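Local coordinates for protein C2 toxin component I (Clostridium botulinum, PDB 2J3X) that probably transfers ADP-ribose to actin as the enzymatic component of the binary C2 toxin, carrying two ADP-ribosyltransferase-type domains in one chain, at residues A[99-104]-A[151-156]; A[365-370]-A[396-401]; A[400-405]-A[420-425]. The protein carries 2 engineered substitutions. All blocks are in the same frame, centred on the assembly; numbering follows the deposited sequence.

Contact 1: A[99-104]-A[151-156]. With SO4 (sulfate ion), chain P.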
loop_
_atom_site.group_PDB
_atom_site.type_symbol
_atom_site.label_atom_id
_atom_site.label_comp_id
_atom_site.label_asym_id
_atom_site.label_seq_id
_atom_site.Cartn_x
_atom_site.Cartn_y
_atom_site.Cartn_z
ATOM N N ILE A 99 -18.675 -12.980 -6.117
ATOM C CA ILE A 99 -18.511 -11.898 -7.091
ATOM C C ILE A 99 -19.168 -10.648 -6.479
ATOM O O ILE A 99 -20.275 -10.715 -5.949
ATOM C CB ILE A 99 -19.218 -12.269 -8.390
ATOM C CG1 ILE A 99 -18.491 -13.491 -9.021
ATOM C CG2 ILE A 99 -19.249 -11.086 -9.379
ATOM C CD1 ILE A 99 -19.296 -14.126 -10.078
ATOM N N GLY A 100 -18.525 -9.490 -6.623
ATOM C CA GLY A 100 -19.168 -8.278 -6.131
ATOM C C GLY A 100 -18.236 -7.094 -6.379
ATOM O O GLY A 100 -17.350 -7.175 -7.215
ATOM N N TYR A 101 -18.479 -5.998 -5.684
ATOM C CA TYR A 101 -17.864 -4.717 -6.022
ATOM C C TYR A 101 -16.971 -4.318 -4.868
ATOM O O TYR A 101 -17.455 -4.188 -3.712
ATOM C CB TYR A 101 -18.930 -3.665 -6.172
ATOM C CG TYR A 101 -19.932 -3.955 -7.246
ATOM C CD1 TYR A 101 -19.519 -4.141 -8.574
ATOM C CD2 TYR A 101 -21.310 -4.062 -6.933
ATOM C CE1 TYR A 101 -20.486 -4.372 -9.602
ATOM C CE2 TYR A 101 -22.277 -4.333 -7.966
ATOM C CZ TYR A 101 -21.851 -4.482 -9.268
ATOM O OH TYR A 101 -22.754 -4.738 -10.303
ATOM N N VAL A 102 -15.688 -4.113 -5.140
ATOM C CA VAL A 102 -14.803 -3.714 -4.042
ATOM C C VAL A 102 -14.795 -2.203 -3.801
ATOM O O VAL A 102 -15.014 -1.413 -4.709
ATOM C CB VAL A 102 -13.345 -4.259 -4.223
ATOM C CG1 VAL A 102 -13.292 -5.758 -3.916
ATOM C CG2 VAL A 102 -12.817 -4.046 -5.641
ATOM N N ASN A 103 -14.558 -1.799 -2.560
ATOM C CA ASN A 103 -14.650 -0.369 -2.229
ATOM C C ASN A 103 -13.369 0.398 -2.612
ATOM O O ASN A 103 -12.541 0.701 -1.725
ATOM C CB ASN A 103 -15.065 -0.178 -0.780
ATOM C CG ASN A 103 -14.128 -0.843 0.239
ATOM O OD1 ASN A 103 -13.478 -1.898 0.011
ATOM N ND2 ASN A 103 -14.112 -0.249 1.424
ATOM N N PHE A 104 -13.162 0.644 -3.918
ATOM C CA PHE A 104 -12.080 1.569 -4.393
ATOM C C PHE A 104 -12.727 2.772 -5.028
ATOM O O PHE A 104 -13.568 2.596 -5.942
ATOM C CB PHE A 104 -11.136 0.958 -5.429
ATOM C CG PHE A 104 -10.100 0.085 -4.855
ATOM C CD1 PHE A 104 -10.389 -1.261 -4.531
ATOM C CD2 PHE A 104 -8.802 0.554 -4.721
ATOM C CE1 PHE A 104 -9.400 -2.083 -4.007
ATOM C CE2 PHE A 104 -7.830 -0.241 -4.150
ATOM C CZ PHE A 104 -8.110 -1.558 -3.804
ATOM N N LEU A 151 -22.412 -6.792 -2.447
ATOM C CA LEU A 151 -22.920 -7.957 -3.153
ATOM C C LEU A 151 -23.954 -7.653 -4.210
ATOM O O LEU A 151 -24.254 -8.526 -5.031
ATOM C CB LEU A 151 -23.508 -9.000 -2.176
ATOM C CG LEU A 151 -22.409 -9.558 -1.260
ATOM C CD1 LEU A 151 -23.024 -10.567 -0.284
ATOM C CD2 LEU A 151 -21.270 -10.178 -2.042
ATOM N N ASN A 152 -24.489 -6.434 -4.223
ATOM C CA ASN A 152 -25.418 -6.095 -5.297
ATOM C C ASN A 152 -25.366 -4.608 -5.635
ATOM O O ASN A 152 -24.553 -3.864 -5.027
ATOM C CB ASN A 152 -26.869 -6.560 -4.993
ATOM C CG ASN A 152 -27.479 -5.857 -3.787
ATOM O OD1 ASN A 152 -27.151 -4.705 -3.498
ATOM N ND2 ASN A 152 -28.365 -6.557 -3.053
ATOM N N ASP A 153 -26.207 -4.171 -6.582
ATOM C CA ASP A 153 -26.005 -2.774 -7.070
ATOM C C ASP A 153 -26.407 -1.724 -6.035
ATOM O O ASP A 153 -26.130 -0.530 -6.241
ATOM C CB ASP A 153 -26.710 -2.498 -8.401
ATOM C CG ASP A 153 -26.087 -3.214 -9.558
ATOM O OD1 ASP A 153 -25.146 -4.025 -9.399
ATOM O OD2 ASP A 153 -26.583 -2.953 -10.680
ATOM N N ASN A 154 -27.062 -2.129 -4.937
ATOM C CA ASN A 154 -27.330 -1.188 -3.848
ATOM C C ASN A 154 -26.042 -0.663 -3.232
ATOM O O ASN A 154 -26.045 0.388 -2.565
ATOM C CB ASN A 154 -28.227 -1.807 -2.764
ATOM C CG ASN A 154 -29.662 -1.916 -3.208
ATOM O OD1 ASN A 154 -30.038 -1.382 -4.255
ATOM N ND2 ASN A 154 -30.466 -2.634 -2.451
ATOM N N SER A 155 -24.939 -1.384 -3.470
ATOM C CA SER A 155 -23.648 -0.993 -2.961
ATOM C C SER A 155 -23.005 0.106 -3.777
ATOM O O SER A 155 -22.090 0.731 -3.281
ATOM C CB SER A 155 -22.692 -2.182 -2.877
ATOM O OG SER A 155 -23.112 -3.041 -1.816
ATOM N N ILE A 156 -23.489 0.352 -4.998
ATOM C CA ILE A 156 -22.896 1.381 -5.854
ATOM C C ILE A 156 -23.299 2.772 -5.375
ATOM O O ILE A 156 -24.496 3.053 -5.268
ATOM C CB ILE A 156 -23.298 1.161 -7.307
ATOM C CG1 ILE A 156 -22.784 -0.191 -7.793
ATOM C CG2 ILE A 156 -22.796 2.335 -8.209
ATOM C CD1 ILE A 156 -23.419 -0.610 -9.117
HETATM S S SO4 P . -14.814 2.818 4.768
HETATM O O1 SO4 P . -15.924 2.077 5.380
HETATM O O2 SO4 P . -13.539 2.601 5.472
HETATM O O3 SO4 P . -14.629 2.395 3.375
HETATM O O4 SO4 P . -15.116 4.248 4.910
HETATM O O HOH W 1 -22.808 -10.886 -5.155
#
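Leu151 meets Ile99 at the point where strand 147-150 gives way to a loop: its CD2 methyl sits 4.1 Å from Ile99 O. The two backbones are also joined by a water that donates to both Ile99 O and Leu151 O. Next comes Asn152, whose carbonyl O lies near the plane of the Tyr101 ring, at its edge, 3.7 Å from CE2. Asn152 OD1 accepts from Asn154 N at 3.0 Å, an Asx turn that opens the short 3-10 segment 153-155, while its ND2 is held by Glu15. Asp153 makes the one direct hydrogen bond between 99-104 and 151-156. Tyr101 OH donates to Asp153 OD1 over 2.7 Å, reaching the syn side of the carboxylate but 26° out of its plane, and ring and carboxylate are turned 47° against each other. Ile156 then closes over one face of the tyrosine, with CG1 above the ring and CD1 4.1 Å from CE2. This is plain structural packing in the mixed eight-stranded sheet of the N-terminal ADP-ribosyltransferase-family region. Strand 98-102 runs there between strands 147-150 and 162-168, pairing through Tyr101 with Gly150 and through Gly100 with Thr166; Ile203 of strand 191-203 touches both Asp153 and Ile156, and Ile11 packs on Tyr101 and Asp153.

Contact 2: A[365-370]-A[396-401]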
loop_
_atom_site.group_PDB
_atom_site.type_symbol
_atom_site.label_atom_id
_atom_site.label_comp_id
_atom_site.label_asym_id
_atom_site.label_seq_id
_atom_site.Cartn_x
_atom_site.Cartn_y
_atom_site.Cartn_z
ATOM N N PHE A 365 7.990 6.459 1.065
ATOM C CA PHE A 365 8.034 5.805 -0.240
ATOM C C PHE A 365 7.796 4.330 -0.048
ATOM O O PHE A 365 8.516 3.685 0.717
ATOM C CB PHE A 365 9.320 6.000 -0.984
ATOM C CG PHE A 365 9.390 7.346 -1.673
ATOM C CD1 PHE A 365 8.823 7.533 -2.920
ATOM C CD2 PHE A 365 9.980 8.419 -1.021
ATOM C CE1 PHE A 365 8.900 8.794 -3.574
ATOM C CE2 PHE A 365 10.050 9.685 -1.672
ATOM C CZ PHE A 365 9.493 9.848 -2.944
ATOM N N ARG A 366 6.725 3.855 -0.694
ATOM C CA ARG A 366 6.360 2.423 -0.672
ATOM C C ARG A 366 6.789 1.952 -2.074
ATOM O O ARG A 366 6.061 2.077 -3.053
ATOM C CB ARG A 366 4.837 2.312 -0.367
ATOM C CG ARG A 366 4.372 0.801 -0.401
ATOM C CD ARG A 366 2.998 0.650 0.177
ATOM N NE ARG A 366 2.578 -0.757 0.068
ATOM C CZ ARG A 366 1.712 -1.228 -0.843
ATOM N NH1 ARG A 366 1.128 -0.391 -1.709
ATOM N NH2 ARG A 366 1.410 -2.562 -0.847
ATOM N N LEU A 367 8.019 1.445 -2.175
ATOM C CA LEU A 367 8.672 1.232 -3.468
ATOM C C LEU A 367 8.425 -0.203 -3.903
ATOM O O LEU A 367 8.749 -1.116 -3.163
ATOM C CB LEU A 367 10.216 1.400 -3.346
ATOM C CG LEU A 367 10.564 2.823 -2.876
ATOM C CD1 LEU A 367 12.053 2.922 -2.596
ATOM C CD2 LEU A 367 10.118 3.835 -3.950
ATOM N N ARG A 368 7.889 -0.400 -5.099
ATOM C CA ARG A 368 7.838 -1.752 -5.646
ATOM C C ARG A 368 9.188 -2.114 -6.240
ATOM O O ARG A 368 9.634 -1.498 -7.215
ATOM C CB ARG A 368 6.694 -1.856 -6.689
ATOM C CG ARG A 368 6.659 -3.294 -7.381
ATOM C CD ARG A 368 5.602 -3.268 -8.527
ATOM N NE ARG A 368 4.314 -2.833 -7.954
ATOM C CZ ARG A 368 3.382 -2.077 -8.565
ATOM N NH1 ARG A 368 3.561 -1.642 -9.789
ATOM N NH2 ARG A 368 2.263 -1.707 -7.898
ATOM N N LEU A 369 9.836 -3.124 -5.662
ATOM C CA LEU A 369 11.106 -3.598 -6.201
ATOM C C LEU A 369 10.787 -4.762 -7.086
ATOM O O LEU A 369 10.420 -5.796 -6.584
ATOM C CB LEU A 369 12.047 -4.045 -5.054
ATOM C CG LEU A 369 12.298 -2.921 -4.001
ATOM C CD1 LEU A 369 13.367 -3.390 -2.938
ATOM C CD2 LEU A 369 12.690 -1.564 -4.649
ATOM N N SER A 370 10.913 -4.598 -8.401
ATOM C CA SER A 370 10.463 -5.642 -9.308
ATOM C C SER A 370 11.541 -6.718 -9.470
ATOM O O SER A 370 12.733 -6.443 -9.355
ATOM C CB SER A 370 10.153 -5.012 -10.691
ATOM O OG SER A 370 9.041 -4.105 -10.609
ATOM N N SER A 396 18.626 4.577 -9.516
ATOM C CA SER A 396 17.332 3.861 -9.510
ATOM C C SER A 396 16.224 4.925 -9.515
ATOM O O SER A 396 16.084 5.697 -8.550
ATOM C CB SER A 396 17.195 2.973 -8.247
ATOM O OG SER A 396 18.101 1.843 -8.295
ATOM N N THR A 397 15.423 4.936 -10.579
ATOM C CA THR A 397 14.421 5.940 -10.768
ATOM C C THR A 397 13.065 5.283 -10.582
ATOM O O THR A 397 12.883 4.118 -10.958
ATOM C CB THR A 397 14.547 6.500 -12.217
ATOM O OG1 THR A 397 15.922 6.960 -12.404
ATOM C CG2 THR A 397 13.587 7.599 -12.490
ATOM N N PHE A 398 12.131 6.036 -10.031
ATOM C CA PHE A 398 10.777 5.553 -9.715
ATOM C C PHE A 398 9.723 6.552 -10.223
ATOM O O PHE A 398 9.999 7.735 -10.377
ATOM C CB PHE A 398 10.587 5.373 -8.190
ATOM C CG PHE A 398 11.384 4.248 -7.631
ATOM C CD1 PHE A 398 10.875 2.926 -7.664
ATOM C CD2 PHE A 398 12.674 4.485 -7.118
ATOM C CE1 PHE A 398 11.624 1.839 -7.130
ATOM C CE2 PHE A 398 13.446 3.408 -6.650
ATOM C CZ PHE A 398 12.940 2.107 -6.648
ATOM N N LYS A 399 8.537 6.055 -10.528
ATOM C CA LYS A 399 7.421 6.889 -10.919
ATOM C C LYS A 399 6.339 6.668 -9.868
ATOM O O LYS A 399 5.987 5.527 -9.580
ATOM C CB LYS A 399 6.874 6.459 -12.302
ATOM C CG LYS A 399 5.721 7.331 -12.753
ATOM C CD LYS A 399 5.559 7.205 -14.325
ATOM C CE LYS A 399 4.149 7.564 -14.787
ATOM N NZ LYS A 399 3.925 9.024 -15.111
ATOM N N ILE A 400 5.863 7.754 -9.235
ATOM C CA ILE A 400 4.773 7.691 -8.309
ATOM C C ILE A 400 3.481 7.451 -9.020
ATOM O O ILE A 400 3.158 8.165 -9.975
ATOM C CB ILE A 400 4.644 9.076 -7.560
ATOM C CG1 ILE A 400 6.006 9.307 -6.854
ATOM C CG2 ILE A 400 3.487 9.063 -6.597
ATOM C CD1 ILE A 400 6.125 10.755 -6.176
ATOM N N PHE A 401 2.747 6.450 -8.553
ATOM C CA PHE A 401 1.446 6.201 -9.167
ATOM C C PHE A 401 0.275 6.341 -8.219
ATOM O O PHE A 401 -0.884 6.324 -8.672
ATOM C CB PHE A 401 1.491 4.844 -9.941
ATOM C CG PHE A 401 1.576 3.644 -9.042
ATOM C CD1 PHE A 401 0.369 3.098 -8.440
ATOM C CD2 PHE A 401 2.822 3.058 -8.753
ATOM C CE1 PHE A 401 0.458 1.969 -7.561
ATOM C CE2 PHE A 401 2.902 1.920 -7.859
ATOM C CZ PHE A 401 1.740 1.413 -7.264
#
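Leu367 sets its CD2 methyl over the centre of the Phe398 ring, 3.8 Å from the centroid and only 10° off the ring normal, a CH-pi contact in which the two side chains cross at about a right angle. The rim of the same ring is met near its plane by Arg368 O, 3.9 Å from CE1, and by Leu369 CD2, 4.2 Å from CZ. Two more pairs complete the contact. Phe365 CE1 touches Ile400 CD1 at 4.3 Å, and the Arg368 guanidinium reaches the Phe401 ring, with NH2 3.2 Å from CZ and the two planes 34° apart. The Arg368 chain is bent at chi3, where NE turns off the extended stem. That guanidinium is held from outside: Gln139 takes NH1 and Glu218 forms a salt bridge with NE, so polar partners fix its place beside the phenylalanine. The strand segments 365-369 and 397-401 pass 8.7 Å apart with their directions 118° from each other; side chains bridge most of that gap, and Arg368 O is the backbone atom that takes part. This is core packing of the five-stranded sheet in the C-terminal ADP-ribosyltransferase-family region. Strand 414-426 lies between the two strands in it, its Ile421 touching both Phe365 and Ile400; strand 295-301 flanks 363-369 on its other edge, and Leu392 of strand 389-392 packs against both Leu369 and Phe398.

Contact 3: A[400-405]-A[420-425]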
loop_
_atom_site.group_PDB
_atom_site.type_symbol
_atom_site.label_atom_id
_atom_site.label_comp_id
_atom_site.label_asym_id
_atom_site.label_seq_id
_atom_site.Cartn_x
_atom_site.Cartn_y
_atom_site.Cartn_z
ATOM N N ILE A 400 5.863 7.754 -9.235
ATOM C CA ILE A 400 4.773 7.691 -8.309
ATOM C C ILE A 400 3.481 7.451 -9.020
ATOM O O ILE A 400 3.158 8.165 -9.975
ATOM C CB ILE A 400 4.644 9.076 -7.560
ATOM C CG1 ILE A 400 6.006 9.307 -6.854
ATOM C CG2 ILE A 400 3.487 9.063 -6.597
ATOM C CD1 ILE A 400 6.125 10.755 -6.176
ATOM N N PHE A 401 2.747 6.450 -8.553
ATOM C CA PHE A 401 1.446 6.201 -9.167
ATOM C C PHE A 401 0.275 6.341 -8.219
ATOM O O PHE A 401 -0.884 6.324 -8.672
ATOM C CB PHE A 401 1.491 4.844 -9.941
ATOM C CG PHE A 401 1.576 3.644 -9.042
ATOM C CD1 PHE A 401 0.369 3.098 -8.440
ATOM C CD2 PHE A 401 2.822 3.058 -8.753
ATOM C CE1 PHE A 401 0.458 1.969 -7.561
ATOM C CE2 PHE A 401 2.902 1.920 -7.859
ATOM C CZ PHE A 401 1.740 1.413 -7.264
ATOM N N ARG A 402 0.507 6.507 -6.910
ATOM C CA ARG A 402 -0.606 6.824 -6.012
ATOM C C ARG A 402 -0.005 7.314 -4.706
ATOM O O ARG A 402 1.101 6.911 -4.332
ATOM C CB ARG A 402 -1.424 5.545 -5.732
ATOM C CG ARG A 402 -2.676 5.793 -4.879
ATOM C CD ARG A 402 -3.489 4.459 -4.724
ATOM N NE ARG A 402 -2.736 3.498 -3.889
ATOM C CZ ARG A 402 -3.282 2.506 -3.162
ATOM N NH1 ARG A 402 -4.604 2.269 -3.211
ATOM N NH2 ARG A 402 -2.493 1.775 -2.359
ATOM N N ILE A 403 -0.739 8.188 -4.039
ATOM C CA ILE A 403 -0.310 8.766 -2.782
ATOM C C ILE A 403 -1.511 8.742 -1.902
ATOM O O ILE A 403 -2.576 9.313 -2.218
ATOM C CB ILE A 403 0.184 10.252 -2.953
ATOM C CG1 ILE A 403 1.386 10.285 -3.870
ATOM C CG2 ILE A 403 0.607 10.826 -1.562
ATOM C CD1 ILE A 403 1.628 11.706 -4.479
ATOM N N THR A 404 -1.346 8.070 -0.765
ATOM C CA THR A 404 -2.427 7.849 0.183
ATOM C C THR A 404 -2.175 8.548 1.530
ATOM O O THR A 404 -1.191 8.237 2.189
ATOM C CB THR A 404 -2.525 6.330 0.469
ATOM O OG1 THR A 404 -2.829 5.657 -0.787
ATOM C CG2 THR A 404 -3.688 6.102 1.408
ATOM N N PRO A 405 -3.069 9.448 1.954
ATOM C CA PRO A 405 -2.828 10.093 3.298
ATOM C C PRO A 405 -3.128 9.113 4.438
ATOM O O PRO A 405 -4.070 8.297 4.327
ATOM C CB PRO A 405 -3.902 11.212 3.361
ATOM C CG PRO A 405 -4.538 11.240 2.023
ATOM C CD PRO A 405 -4.306 9.908 1.328
ATOM N N VAL A 420 1.613 7.860 2.185
ATOM C CA VAL A 420 2.258 6.669 1.631
ATOM C C VAL A 420 2.306 6.803 0.115
ATOM O O VAL A 420 1.251 6.888 -0.530
ATOM C CB VAL A 420 1.407 5.421 2.061
ATOM C CG1 VAL A 420 1.976 4.121 1.436
ATOM C CG2 VAL A 420 1.395 5.353 3.633
ATOM N N ILE A 421 3.527 6.851 -0.406
ATOM C CA ILE A 421 3.761 7.204 -1.791
ATOM C C ILE A 421 4.102 5.899 -2.540
ATOM O O ILE A 421 5.241 5.396 -2.486
ATOM C CB ILE A 421 4.924 8.232 -1.889
ATOM C CG1 ILE A 421 4.549 9.515 -1.086
ATOM C CG2 ILE A 421 5.180 8.580 -3.392
ATOM C CD1 ILE A 421 5.762 10.482 -0.973
ATOM N N ASP A 422 3.126 5.358 -3.272
ATOM C CA ASP A 422 3.360 4.141 -4.047
ATOM C C ASP A 422 4.127 4.517 -5.303
ATOM O O ASP A 422 3.699 5.382 -6.078
ATOM C CB ASP A 422 1.995 3.543 -4.504
ATOM C CG ASP A 422 1.291 2.781 -3.393
ATOM O OD1 ASP A 422 1.999 2.135 -2.595
ATOM O OD2 ASP A 422 0.050 2.760 -3.365
ATOM N N ALA A 423 5.238 3.833 -5.547
ATOM C CA ALA A 423 6.020 4.108 -6.733
ATOM C C ALA A 423 6.571 2.811 -7.318
ATOM O O ALA A 423 6.833 1.849 -6.596
ATOM C CB ALA A 423 7.139 5.062 -6.458
ATOM N N GLU A 424 6.769 2.850 -8.625
ATOM C CA GLU A 424 7.262 1.644 -9.387
ATOM C C GLU A 424 8.531 2.037 -10.129
ATOM O O GLU A 424 8.760 3.239 -10.402
ATOM C CB GLU A 424 6.190 1.211 -10.400
ATOM C CG GLU A 424 5.974 2.312 -11.522
ATOM C CD GLU A 424 4.894 2.006 -12.544
ATOM O OE1 GLU A 424 4.197 0.941 -12.454
ATOM O OE2 GLU A 424 4.764 2.897 -13.430
ATOM N N GLY A 425 9.364 1.055 -10.447
ATOM C CA GLY A 425 10.658 1.292 -11.122
ATOM C C GLY A 425 10.471 1.624 -12.583
ATOM O O GLY A 425 9.625 1.021 -13.251
HETATM O O HOH W 2 -0.449 4.996 -1.807
#
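Arg402 and Asp422 lie side by side and point the same way, their guanidinium and carboxylate planes 16° apart and nearly coplanar. Arg402 approaches side-on, NE and NH2 each donating to the single oxygen OD2 of Asp422 over 2.9 Å, in a salt bridge close to the guanidinium plane. A bend at chi3 (69°) turns NE off the extended stem toward that oxygen. The other oxygen, OD1, pairs with Arg366, so the buried carboxylate lies between two arginines, which would be expected to keep it ionised; Arg402 NH2 also reaches Thr142 O. A water bonded to Thr404 OG1 donates to Val420 O and, weakly, to Asp422 OD2.

The Phe401 ring turns one face to the same aspartate: Asp422 CB stands 3.5 Å above its plane, offset toward the rim, while Glu424 N lies at the edge. Phe401 and Arg402 together face Asp422, a classic beta bulge in the antiparallel hairpin formed by strands 397-411 and 414-426. Phe401 N donates to Asp422 O at 2.9 Å, and Arg402 N adds a weak bond to the same oxygen at 3.5 Å. Past the bulge, Thr404 and Val420 form a regular hydrogen-bonded pair.

On the sheet face away from the salt bridge, Ile400 crosses Ile421 obliquely, CG1 3.6 Å from CG2, with the CB of Ala423 close by. Ile403 instead runs alongside Ile421, its CG2 4.2 Å from CG1, and leans toward Ile333 and Trp336 of helix 326-336.

Contact 1 closes before the other two open along the chain and lies in the N-terminal ADP-ribosyltransferase-family region, whereas contacts 2 and 3 belong to the C-terminal one. Their centres tell the same story: about 30 Å from contact 1 to contact 2, 25 Å from contact 1 to contact 3, but only 7 Å between contacts 2 and 3. The latter two share Ile400 and Phe401 and both lie in one five-stranded sheet, joined by a probable hydrogen bond from Arg366 N to Ile421 O (2.8 Å). The chain thus holds two ADP-ribosyltransferase-type sheets, contact 1 in the eight-stranded one, and the two regions meet where Phe104 CE2 packs 4.2 Å from Arg402 NH1.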